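Local coordinates for protein enoyl-CoA hydratase carB homologue (Streptomyces cattleya, PDB 5O34) that probably acts as a crotonase-family lyase or hydratase in the biosynthesis of the carbapenem antibiotic thienamycin, at residues D53-A58 with C92-G97; Y149-G154 with V173-R178; G166-R171 with T223-R228. One frame throughout, in Å; residues are numbered along the deposited sequence.

How the contacts relate
Contact 1 is the most buried of the three, a regular pairing of strands 55-59 and 92-96 lined by aliphatic side chains between two helices. Contact 3 lies in the same six-stranded sheet, where strand 163-167 meets strand 222-224, outermost within this chain; here the pairing gives way to a type I turn, with Glu168 and Gln169 exposed. Contact 2 belongs to a separate small sheet, partly buried, and lies across the centre of the chain from contact 1, the two centres about 24 Å apart. Contacts 2 and 3 alternate along the chain and touch, Ala150 N lying 3.0 Å from Arg171 O in a probable hydrogen bond.

Contact 1 of 3, residues D53-A58 with C92-G97; sequences DGIALA and CVVLYG
Ile55, Ala56, Leu57 and Ala58 pair in parallel register with Cys92, Val93, Val94 and Leu95, the strand axes 4.8 Å apart and 20° from exactly parallel. Five backbone hydrogen bonds zip them together, from Cys92 N to Gly54 O (3.3 Å) to Tyr96 N to Ala58 O (3.0 Å). Gly54, just before the strand, has backbone angles at which a CB would be jammed against the carbonyl O of Asp53.

On one face Ile55 and Val94 lie side by side, Ile55 CG2 4.1 Å from Val94 CG2. Farther along, the CD1 branch of Leu57 reaches over the neighbouring strand, touching Tyr96 CB at 3.5 Å and Val94 CG1 at 4.0 Å; CG anti to the backbone N (chi1 166°) starts the side chain that way. Helix 229-242 packs on this face through Ala237. On the other face, the small Ala58 CB leaves room for Leu95 CD2 at 4.0 Å, and both touch helix 71-86, which links the strands as a beta-alpha-beta crossover. Mostly small and aliphatic side chains line both faces, which lets the two helices pack there, while the peptide groups bond between the strands.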
ATOM      1  N   ASP A  53      19.380 -27.007  -9.385  1.00 80.34           N
ATOM      2  CA  ASP A  53      19.538 -25.915 -10.357  1.00 80.69           C
ATOM      3  C   ASP A  53      19.973 -24.675  -9.561  1.00 81.39           C
ATOM      4  O   ASP A  53      20.261 -23.617 -10.127  1.00 80.10           O
ATOM      5  CB  ASP A  53      18.212 -25.637 -11.093  1.00 84.12           C
ATOM      6  CG  ASP A  53      17.710 -26.780 -11.953  1.00 99.14           C
ATOM      7  OD1 ASP A  53      18.003 -26.778 -13.174  1.00100.95           O
ATOM      8  OD2 ASP A  53      16.991 -27.659 -11.414  1.00103.82           O
ATOM      9  N   GLY A  54      20.046 -24.870  -8.248  1.00 75.69           N
ATOM     10  CA  GLY A  54      20.285 -23.873  -7.217  1.00 73.40           C
ATOM     11  C   GLY A  54      19.040 -23.803  -6.350  1.00 72.23           C
ATOM     12  O   GLY A  54      18.940 -22.955  -5.465  1.00 71.54           O
ATOM     13  N   ILE A  55      18.075 -24.711  -6.608  1.00 66.32           N
ATOM     14  CA  ILE A  55      16.778 -24.779  -5.931  1.00 65.39           C
ATOM     15  C   ILE A  55      16.780 -25.714  -4.724  1.00 68.87           C
ATOM     16  O   ILE A  55      17.139 -26.883  -4.845  1.00 69.36           O
ATOM     17  CB  ILE A  55      15.631 -25.143  -6.924  1.00 68.03           C
ATOM     18  CG1 ILE A  55      15.654 -24.245  -8.181  1.00 68.19           C
ATOM     19  CG2 ILE A  55      14.245 -25.142  -6.237  1.00 68.58           C
ATOM     20  CD1 ILE A  55      14.926 -24.836  -9.422  1.00 73.39           C
ATOM     21  N   ALA A  56      16.314 -25.203  -3.580  1.00 63.88           N
ATOM     22  CA  ALA A  56      16.146 -25.957  -2.353  1.00 63.13           C
ATOM     23  C   ALA A  56      14.651 -25.963  -2.051  1.00 66.86           C
ATOM     24  O   ALA A  56      14.056 -24.899  -1.873  1.00 66.77           O
ATOM     25  CB  ALA A  56      16.916 -25.297  -1.218  1.00 63.75           C
ATOM     26  N   LEU A  57      14.031 -27.147  -2.072  1.00 63.41           N
ATOM     27  CA  LEU A  57      12.613 -27.311  -1.783  1.00 63.09           C
ATOM     28  C   LEU A  57      12.460 -27.713  -0.328  1.00 66.83           C
ATOM     29  O   LEU A  57      12.871 -28.805   0.058  1.00 67.41           O
ATOM     30  CB  LEU A  57      11.950 -28.331  -2.748  1.00 63.20           C
ATOM     31  CG  LEU A  57      10.539 -28.891  -2.414  1.00 68.02           C
ATOM     32  CD1 LEU A  57       9.500 -27.787  -2.278  1.00 68.48           C
ATOM     33  CD2 LEU A  57      10.079 -29.843  -3.489  1.00 70.79           C
ATOM     34  N   ALA A  58      11.898 -26.807   0.480  1.00 62.93           N
ATOM     35  CA  ALA A  58      11.628 -27.016   1.897  1.00 62.80           C
ATOM     36  C   ALA A  58      10.166 -27.438   2.016  1.00 67.78           C
ATOM     37  O   ALA A  58       9.295 -26.826   1.397  1.00 67.39           O
ATOM     38  CB  ALA A  58      11.886 -25.737   2.679  1.00 63.38           C
ATOM     39  N   CYS A  92      17.661 -20.000  -4.947  1.00 59.66           N
ATOM     40  CA  CYS A  92      16.229 -19.825  -4.710  1.00 58.96           C
ATOM     41  C   CYS A  92      15.692 -20.898  -3.776  1.00 60.46           C
ATOM     42  O   CYS A  92      16.141 -22.041  -3.830  1.00 60.35           O
ATOM     43  CB  CYS A  92      15.440 -19.776  -6.017  1.00 59.64           C
ATOM     44  SG  CYS A  92      13.795 -19.014  -5.862  1.00 63.60           S
ATOM     45  N   VAL A  93      14.715 -20.522  -2.929  1.00 55.05           N
ATOM     46  CA  VAL A  93      14.051 -21.398  -1.951  1.00 53.79           C
ATOM     47  C   VAL A  93      12.559 -21.522  -2.299  1.00 59.41           C
ATOM     48  O   VAL A  93      11.925 -20.519  -2.627  1.00 59.74           O
ATOM     49  CB  VAL A  93      14.221 -20.862  -0.503  1.00 56.25           C
ATOM     50  CG1 VAL A  93      13.623 -21.811   0.523  1.00 55.41           C
ATOM     51  CG2 VAL A  93      15.682 -20.554  -0.178  1.00 55.93           C
ATOM     52  N   VAL A  94      12.002 -22.748  -2.215  1.00 56.33           N
ATOM     53  CA  VAL A  94      10.589 -23.016  -2.446  1.00 55.68           C
ATOM     54  C   VAL A  94      10.020 -23.664  -1.183  1.00 61.09           C
ATOM     55  O   VAL A  94      10.425 -24.770  -0.825  1.00 60.44           O
ATOM     56  CB  VAL A  94      10.310 -23.871  -3.723  1.00 59.06           C
ATOM     57  CG1 VAL A  94       8.814 -24.159  -3.897  1.00 58.38           C
ATOM     58  CG2 VAL A  94      10.868 -23.201  -4.972  1.00 58.89           C
ATOM     59  N   LEU A  95       9.106 -22.957  -0.501  1.00 59.36           N
ATOM     60  CA  LEU A  95       8.375 -23.431   0.669  1.00 60.16           C
ATOM     61  C   LEU A  95       7.093 -24.045   0.140  1.00 66.13           C
ATOM     62  O   LEU A  95       6.347 -23.391  -0.594  1.00 65.71           O
ATOM     63  CB  LEU A  95       8.052 -22.281   1.628  1.00 60.57           C
ATOM     64  CG  LEU A  95       8.882 -22.184   2.898  1.00 65.99           C
ATOM     65  CD1 LEU A  95       8.457 -20.974   3.710  1.00 65.82           C
ATOM     66  CD2 LEU A  95       8.768 -23.459   3.745  1.00 69.63           C
ATOM     67  N   TYR A  96       6.860 -25.315   0.473  1.00 64.96           N
ATOM     68  CA  TYR A  96       5.737 -26.076  -0.051  1.00 65.76           C
ATOM     69  C   TYR A  96       5.024 -26.863   1.042  1.00 71.59           C
ATOM     70  O   TYR A  96       5.668 -27.532   1.857  1.00 70.90           O
ATOM     71  CB  TYR A  96       6.279 -26.969  -1.178  1.00 67.71           C
ATOM     72  CG  TYR A  96       5.299 -27.882  -1.871  1.00 71.44           C
ATOM     73  CD1 TYR A  96       4.244 -27.367  -2.616  1.00 73.99           C
ATOM     74  CD2 TYR A  96       5.509 -29.257  -1.904  1.00 72.79           C
ATOM     75  CE1 TYR A  96       3.361 -28.206  -3.293  1.00 76.90           C
ATOM     76  CE2 TYR A  96       4.646 -30.105  -2.592  1.00 74.02           C
ATOM     77  CZ  TYR A  96       3.572 -29.576  -3.287  1.00 82.09           C
ATOM     78  OH  TYR A  96       2.708 -30.409  -3.954  1.00 82.97           O
ATOM     79  N   GLY A  97       3.702 -26.725   1.070  1.00 70.85           N
ATOM     80  CA  GLY A  97       2.839 -27.378   2.049  1.00 72.07           C
ATOM     81  C   GLY A  97       2.590 -28.854   1.804  1.00 78.92           C
ATOM     82  O   GLY A  97       2.327 -29.602   2.752  1.00 79.32           O
TER

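Contact 2 of 3, residues Y149-G154 with V173-R178; sequences YAIGVG and VMPEFR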
ATOM      1  N   TYR A 149      -5.587 -24.565   2.270  1.00 62.90           N
ATOM      2  CA  TYR A 149      -5.783 -23.538   3.270  1.00 62.78           C
ATOM      3  C   TYR A 149      -4.455 -22.958   3.796  1.00 64.28           C
ATOM      4  O   TYR A 149      -3.499 -23.695   4.034  1.00 63.82           O
ATOM      5  CB  TYR A 149      -6.593 -24.104   4.433  1.00 64.65           C
ATOM      6  CG  TYR A 149      -8.091 -24.033   4.255  1.00 68.87           C
ATOM      7  CD1 TYR A 149      -8.788 -25.061   3.622  1.00 71.77           C
ATOM      8  CD2 TYR A 149      -8.825 -22.982   4.796  1.00 70.37           C
ATOM      9  CE1 TYR A 149     -10.180 -25.027   3.508  1.00 75.04           C
ATOM     10  CE2 TYR A 149     -10.215 -22.944   4.704  1.00 72.08           C
ATOM     11  CZ  TYR A 149     -10.890 -23.965   4.053  1.00 83.74           C
ATOM     12  OH  TYR A 149     -12.263 -23.915   3.951  1.00 84.91           O
ATOM     13  N   ALA A 150      -4.419 -21.630   3.956  1.00 58.53           N
ATOM     14  CA  ALA A 150      -3.329 -20.849   4.544  1.00 57.01           C
ATOM     15  C   ALA A 150      -4.053 -19.963   5.563  1.00 58.68           C
ATOM     16  O   ALA A 150      -4.719 -18.990   5.200  1.00 58.50           O
ATOM     17  CB  ALA A 150      -2.629 -20.014   3.474  1.00 57.53           C
ATOM     18  N   ILE A 151      -4.035 -20.405   6.823  1.00 54.60           N
ATOM     19  CA  ILE A 151      -4.728 -19.796   7.965  1.00 54.11           C
ATOM     20  C   ILE A 151      -3.717 -19.275   9.011  1.00 57.86           C
ATOM     21  O   ILE A 151      -2.669 -19.895   9.207  1.00 58.11           O
ATOM     22  CB  ILE A 151      -5.700 -20.850   8.588  1.00 56.88           C
ATOM     23  CG1 ILE A 151      -6.651 -21.476   7.535  1.00 57.14           C
ATOM     24  CG2 ILE A 151      -6.492 -20.291   9.778  1.00 57.32           C
ATOM     25  CD1 ILE A 151      -7.362 -22.784   8.013  1.00 61.51           C
ATOM     26  N   GLY A 152      -4.067 -18.167   9.679  1.00 53.38           N
ATOM     27  CA  GLY A 152      -3.287 -17.534  10.743  1.00 52.34           C
ATOM     28  C   GLY A 152      -1.789 -17.490  10.526  1.00 55.40           C
ATOM     29  O   GLY A 152      -1.309 -16.812   9.603  1.00 55.85           O
ATOM     30  N   VAL A 153      -1.046 -18.256  11.360  1.00 50.21           N
ATOM     31  CA  VAL A 153       0.419 -18.370  11.335  1.00 49.25           C
ATOM     32  C   VAL A 153       0.907 -18.915   9.987  1.00 51.83           C
ATOM     33  O   VAL A 153       1.938 -18.455   9.481  1.00 51.32           O
ATOM     34  CB  VAL A 153       0.969 -19.161  12.566  1.00 52.63           C
ATOM     35  CG1 VAL A 153       2.474 -19.412  12.464  1.00 52.20           C
ATOM     36  CG2 VAL A 153       0.648 -18.426  13.871  1.00 52.10           C
ATOM     37  N   GLY A 154       0.137 -19.839   9.404  1.00 47.87           N
ATOM     38  CA  GLY A 154       0.421 -20.424   8.096  1.00 46.82           C
ATOM     39  C   GLY A 154       0.447 -19.359   7.019  1.00 49.24           C
ATOM     40  O   GLY A 154       1.426 -19.246   6.272  1.00 49.25           O
ATOM     41  N   VAL A 173      -7.206 -17.189   5.043  1.00 48.36           N
ATOM     42  CA  VAL A 173      -8.016 -16.750   6.176  1.00 47.40           C
ATOM     43  C   VAL A 173      -7.126 -16.191   7.277  1.00 53.31           C
ATOM     44  O   VAL A 173      -6.046 -16.704   7.564  1.00 53.00           O
ATOM     45  CB  VAL A 173      -8.938 -17.887   6.760  1.00 50.46           C
ATOM     46  CG1 VAL A 173     -10.271 -17.343   7.274  1.00 49.67           C
ATOM     47  CG2 VAL A 173      -9.168 -19.028   5.766  1.00 50.27           C
ATOM     48  N   MET A 174      -7.661 -15.148   7.940  1.00 52.40           N
ATOM     49  CA  MET A 174      -7.087 -14.535   9.127  1.00 53.32           C
ATOM     50  C   MET A 174      -8.233 -14.544  10.166  1.00 57.08           C
ATOM     51  O   MET A 174      -8.803 -13.491  10.413  1.00 55.82           O
ATOM     52  CB  MET A 174      -6.581 -13.095   8.874  1.00 56.27           C
ATOM     53  CG  MET A 174      -5.127 -13.019   8.503  1.00 60.67           C
ATOM     54  SD  MET A 174      -3.983 -13.767   9.644  1.00 64.49           S
ATOM     55  CE  MET A 174      -2.688 -13.375   8.858  1.00 61.36           C
ATOM     56  N   PRO A 175      -8.671 -15.740  10.676  1.00 55.11           N
ATOM     57  CA  PRO A 175      -9.778 -15.780  11.660  1.00 55.08           C
ATOM     58  C   PRO A 175      -9.454 -15.488  13.150  1.00 57.59           C
ATOM     59  O   PRO A 175     -10.323 -15.716  13.995  1.00 58.80           O
ATOM     60  CB  PRO A 175     -10.315 -17.206  11.490  1.00 56.95           C
ATOM     61  CG  PRO A 175      -9.108 -18.007  11.199  1.00 61.22           C
ATOM     62  CD  PRO A 175      -8.109 -17.101  10.474  1.00 57.28           C
ATOM     63  N   GLU A 176      -8.231 -15.023  13.474  1.00 52.24           N
ATOM     64  CA  GLU A 176      -7.773 -14.694  14.838  1.00 51.91           C
ATOM     65  C   GLU A 176      -8.848 -14.124  15.782  1.00 56.99           C
ATOM     66  O   GLU A 176      -8.969 -14.604  16.915  1.00 58.28           O
ATOM     67  CB  GLU A 176      -6.561 -13.748  14.809  1.00 53.09           C
ATOM     68  CG  GLU A 176      -5.231 -14.465  14.697  1.00 63.19           C
ATOM     69  CD  GLU A 176      -4.788 -14.877  13.306  1.00 82.42           C
ATOM     70  OE1 GLU A 176      -5.621 -14.846  12.371  1.00 73.28           O
ATOM     71  OE2 GLU A 176      -3.601 -15.249  13.161  1.00 79.36           O
ATOM     72  N   PHE A 177      -9.645 -13.142  15.303  1.00 52.96           N
ATOM     73  CA  PHE A 177     -10.728 -12.517  16.078  1.00 53.17           C
ATOM     74  C   PHE A 177     -11.864 -13.491  16.404  1.00 58.25           C
ATOM     75  O   PHE A 177     -12.316 -13.529  17.549  1.00 57.61           O
ATOM     76  CB  PHE A 177     -11.268 -11.246  15.394  1.00 54.79           C
ATOM     77  CG  PHE A 177     -10.353 -10.042  15.396  1.00 56.11           C
ATOM     78  CD1 PHE A 177     -10.642  -8.931  14.618  1.00 59.18           C
ATOM     79  CD2 PHE A 177      -9.210 -10.012  16.191  1.00 57.90           C
ATOM     80  CE1 PHE A 177      -9.804  -7.816  14.625  1.00 60.10           C
ATOM     81  CE2 PHE A 177      -8.376  -8.894  16.201  1.00 60.41           C
ATOM     82  CZ  PHE A 177      -8.677  -7.805  15.420  1.00 58.86           C
ATOM     83  N   ARG A 178     -12.308 -14.286  15.408  1.00 56.27           N
ATOM     84  CA  ARG A 178     -13.347 -15.308  15.589  1.00 57.06           C
ATOM     85  C   ARG A 178     -12.882 -16.335  16.643  1.00 61.80           C
ATOM     86  O   ARG A 178     -13.652 -16.701  17.528  1.00 63.12           O
ATOM     87  CB  ARG A 178     -13.686 -15.993  14.245  1.00 57.19           C
ATOM     88  CG  ARG A 178     -14.754 -17.092  14.357  1.00 67.58           C
ATOM     89  CD  ARG A 178     -15.561 -17.294  13.086  1.00 73.84           C
ATOM     90  NE  ARG A 178     -14.734 -17.789  11.989  1.00 84.23           N
ATOM     91  CZ  ARG A 178     -14.849 -17.402  10.722  1.00 95.73           C
ATOM     92  NH1 ARG A 178     -15.774 -16.509  10.376  1.00 78.65           N
ATOM     93  NH2 ARG A 178     -14.045 -17.897   9.794  1.00 81.17           N
TER
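Ile151 and Val173 form a single parallel bridge, and their side chains lie next to each other pointing the same way, Ile151 CG1 3.9 Å from Val173 CG2. The isoleucine puts its two branches to separate uses. With chi1 at -53°, CG1 sits beside the backbone N and meets the valine, while CG2, anti to that N, meets Pro175 CD at 3.6 Å; the isoleucine and proline side chains cross at about a right angle. Val173 CG2 also touches the rim of the Tyr149 ring, near the ring plane, 4.1 Å from CD2. The phenol oxygen of Tyr149 continues to a weak hydrogen bond with Glu208.

Two backbone bonds flank the bridge, from Val173 N to Ala150 O (3.1 Å) and from Gly152 N to Val173 O (3.2 Å). Strand 149-151 leads here into helix 152-158. In crotonase-fold enzymes the helix start at this place supplies a peptide N-H to the oxyanion hole, so the contact probably borders the active site.

Gly152 makes the turn with a positive phi, which favours glycine, and its bare CA is pressed from the other segment. In Glu176 the bend at chi2 (83°) turns the CD end back towards Gly152, and OE2 comes to 3.3 Å from Gly152 CA, leaving little room for a beta carbon. Met174 begins by pointing away, but its chain doubles back, with SD 4.0 Å from Gly152 CA; the flexible thioether then carries CE to 3.8 Å from Gly152 O. Pro175, two residues past the bridge, has no N-H to offer to a further strand bond. Beyond it, Phe177 and Arg178 pack on Tyr243 of the second subunit.

Contact 3 of 3, residues G166-R171 with T223-R228; sequences GSEQAR and TVASPR
Glu168 lays its carboxylate alongside the peptide carbonyl of Val224: Glu168 OE1 lies 3.6 Å from Val224 O and 3.7 Å from Val224 C. A bend at chi2 (125°) brings CD round to the partner segment, and OE2 comes beside Ala225 CA at 3.9 Å. Glu212 stands close to OE1 with a like charge, which would be expected to favour protonation of one of the two acids, although the exposed position of Glu168 would let solvent soften the effect.

Beside it the two strands are joined by one firm bond: Val224 N donates to Gly166 O at 3.0 Å. Ser167 CA makes a CA-H...O contact with Val224 O at 3.2 Å. Glycine suits position 166 because a beta carbon there would be crowded by Ala170 CB. After it the chain folds back in a type I turn from Ser167 to Ala170, closed by Ala170 N on Ser167 O. Ser167 OG, set between its own backbone N and carbonyl carbon (chi1 76°), accepts from Gln169 N at 3.1 Å, an ST turn, and is also hydrogen-bonded to Asp147 OD1. Serine fits here because its short hydroxyl can serve the turn and the neighbouring acid together. On the partner segment Ser226 reaches across, its OG 3.3 Å from Gln169 CG and 3.8 Å from Ser167 CB.

Strand 163-167 runs between strand 142-146 and strand 222-224, outermost in this chain, whose Thr223 packs on helix 211-217 and whose Val224 packs on helix 229-242.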
ATOM      1  N   GLY A 166      -0.482 -19.751  -5.719  1.00 52.98           N
ATOM      2  CA  GLY A 166      -1.639 -20.479  -5.234  1.00 53.22           C
ATOM      3  C   GLY A 166      -2.287 -21.357  -6.280  1.00 58.87           C
ATOM      4  O   GLY A 166      -2.310 -21.011  -7.465  1.00 58.47           O
ATOM      5  N   SER A 167      -2.809 -22.509  -5.841  1.00 57.27           N
ATOM      6  CA  SER A 167      -3.590 -23.390  -6.701  1.00 58.85           C
ATOM      7  C   SER A 167      -5.009 -22.808  -6.622  1.00 65.70           C
ATOM      8  O   SER A 167      -5.289 -22.028  -5.704  1.00 64.63           O
ATOM      9  CB  SER A 167      -3.576 -24.824  -6.176  1.00 61.73           C
ATOM     10  OG  SER A 167      -4.432 -25.004  -5.057  1.00 70.07           O
ATOM     11  N   GLU A 168      -5.914 -23.185  -7.531  1.00 64.05           N
ATOM     12  CA  GLU A 168      -7.266 -22.637  -7.427  1.00 64.32           C
ATOM     13  C   GLU A 168      -8.057 -23.245  -6.227  1.00 66.62           C
ATOM     14  O   GLU A 168      -9.179 -22.816  -5.950  1.00 65.74           O
ATOM     15  CB  GLU A 168      -8.009 -22.705  -8.761  1.00 66.22           C
ATOM     16  CG  GLU A 168      -7.698 -21.486  -9.628  1.00 80.34           C
ATOM     17  CD  GLU A 168      -7.159 -21.745 -11.028  1.00110.00           C
ATOM     18  OE1 GLU A 168      -6.363 -20.911 -11.520  1.00106.41           O
ATOM     19  OE2 GLU A 168      -7.559 -22.756 -11.651  1.00109.76           O
ATOM     20  N   GLN A 169      -7.400 -24.138  -5.453  1.00 63.33           N
ATOM     21  CA  GLN A 169      -7.910 -24.761  -4.224  1.00 63.64           C
ATOM     22  C   GLN A 169      -7.438 -23.955  -2.996  1.00 65.54           C
ATOM     23  O   GLN A 169      -7.901 -24.208  -1.874  1.00 64.33           O
ATOM     24  CB  GLN A 169      -7.420 -26.229  -4.101  1.00 65.77           C
ATOM     25  CG  GLN A 169      -8.032 -27.211  -5.107  1.00 85.84           C
ATOM     26  CD  GLN A 169      -9.538 -27.325  -5.003  1.00109.47           C
ATOM     27  OE1 GLN A 169     -10.285 -26.704  -5.768  1.00103.17           O
ATOM     28  NE2 GLN A 169     -10.016 -28.141  -4.067  1.00103.65           N
ATOM     29  N   ALA A 170      -6.503 -23.000  -3.213  1.00 60.85           N
ATOM     30  CA  ALA A 170      -5.958 -22.154  -2.152  1.00 59.59           C
ATOM     31  C   ALA A 170      -7.043 -21.255  -1.573  1.00 62.19           C
ATOM     32  O   ALA A 170      -7.806 -20.637  -2.315  1.00 62.38           O
ATOM     33  CB  ALA A 170      -4.786 -21.324  -2.666  1.00 60.05           C
ATOM     34  N   ARG A 171      -7.161 -21.266  -0.240  1.00 57.54           N
ATOM     35  CA  ARG A 171      -8.124 -20.463   0.508  1.00 56.41           C
ATOM     36  C   ARG A 171      -7.370 -19.772   1.653  1.00 56.97           C
ATOM     37  O   ARG A 171      -6.672 -20.429   2.420  1.00 55.96           O
ATOM     38  CB  ARG A 171      -9.334 -21.306   0.960  1.00 57.16           C
ATOM     39  CG  ARG A 171     -10.212 -21.706  -0.232  1.00 70.01           C
ATOM     40  CD  ARG A 171     -11.437 -22.533   0.116  1.00 84.47           C
ATOM     41  NE  ARG A 171     -12.501 -21.719   0.708  1.00 97.32           N
ATOM     42  CZ  ARG A 171     -13.396 -21.009   0.021  1.00112.15           C
ATOM     43  NH1 ARG A 171     -13.363 -20.988  -1.308  1.00100.44           N
ATOM     44  NH2 ARG A 171     -14.322 -20.303   0.657  1.00 97.17           N
ATOM     45  N   THR A 223      -1.791 -17.410  -9.702  1.00 53.70           N
ATOM     46  CA  THR A 223      -2.670 -18.567  -9.565  1.00 54.71           C
ATOM     47  C   THR A 223      -2.380 -19.549 -10.710  1.00 59.03           C
ATOM     48  O   THR A 223      -2.006 -19.135 -11.812  1.00 57.63           O
ATOM     49  CB  THR A 223      -4.164 -18.182  -9.555  1.00 65.07           C
ATOM     50  OG1 THR A 223      -4.498 -17.491 -10.762  1.00 70.49           O
ATOM     51  CG2 THR A 223      -4.560 -17.375  -8.332  1.00 64.20           C
ATOM     52  N   VAL A 224      -2.563 -20.846 -10.436  1.00 57.00           N
ATOM     53  CA  VAL A 224      -2.429 -21.960 -11.386  1.00 57.23           C
ATOM     54  C   VAL A 224      -3.424 -23.045 -11.009  1.00 62.74           C
ATOM     55  O   VAL A 224      -3.918 -23.066  -9.878  1.00 62.41           O
ATOM     56  CB  VAL A 224      -0.999 -22.574 -11.469  1.00 61.35           C
ATOM     57  CG1 VAL A 224      -0.046 -21.704 -12.278  1.00 61.25           C
ATOM     58  CG2 VAL A 224      -0.434 -22.904 -10.092  1.00 61.14           C
ATOM     59  N   ALA A 225      -3.683 -23.971 -11.938  1.00 60.85           N
ATOM     60  CA  ALA A 225      -4.532 -25.135 -11.688  1.00 61.00           C
ATOM     61  C   ALA A 225      -3.736 -26.071 -10.772  1.00 65.32           C
ATOM     62  O   ALA A 225      -2.517 -26.185 -10.943  1.00 64.10           O
ATOM     63  CB  ALA A 225      -4.832 -25.836 -13.003  1.00 61.70           C
ATOM     64  N   SER A 226      -4.409 -26.720  -9.800  1.00 63.44           N
ATOM     65  CA  SER A 226      -3.782 -27.659  -8.853  1.00 64.98           C
ATOM     66  C   SER A 226      -2.756 -28.643  -9.496  1.00 72.22           C
ATOM     67  O   SER A 226      -1.654 -28.734  -8.952  1.00 72.59           O
ATOM     68  CB  SER A 226      -4.833 -28.425  -8.053  1.00 69.48           C
ATOM     69  OG  SER A 226      -5.820 -27.572  -7.497  1.00 81.93           O
ATOM     70  N   PRO A 227      -3.025 -29.325 -10.656  1.00 69.94           N
ATOM     71  CA  PRO A 227      -2.016 -30.252 -11.218  1.00 69.85           C
ATOM     72  C   PRO A 227      -0.673 -29.642 -11.666  1.00 71.92           C
ATOM     73  O   PRO A 227       0.306 -30.379 -11.821  1.00 72.28           O
ATOM     74  CB  PRO A 227      -2.756 -30.892 -12.406  1.00 71.64           C
ATOM     75  CG  PRO A 227      -3.792 -29.863 -12.806  1.00 75.67           C
ATOM     76  CD  PRO A 227      -4.268 -29.374 -11.460  1.00 71.33           C
ATOM     77  N   ARG A 228      -0.607 -28.315 -11.845  1.00 65.92           N
ATOM     78  CA  ARG A 228       0.610 -27.637 -12.307  1.00 65.23           C
ATOM     79  C   ARG A 228       1.288 -26.752 -11.222  1.00 64.54           C
ATOM     80  O   ARG A 228       2.275 -26.072 -11.531  1.00 63.51           O
ATOM     81  CB  ARG A 228       0.265 -26.810 -13.563  1.00 67.99           C
ATOM     82  CG  ARG A 228       1.422 -26.520 -14.510  1.00 83.24           C
ATOM     83  CD  ARG A 228       1.047 -25.365 -15.420  1.00 99.54           C
ATOM     84  NE  ARG A 228       2.193 -24.854 -16.175  1.00114.97           N
ATOM     85  CZ  ARG A 228       2.107 -23.950 -17.147  1.00131.21           C
ATOM     86  NH1 ARG A 228       0.927 -23.452 -17.499  1.00120.87           N
ATOM     87  NH2 ARG A 228       3.200 -23.545 -17.782  1.00118.47           N
TER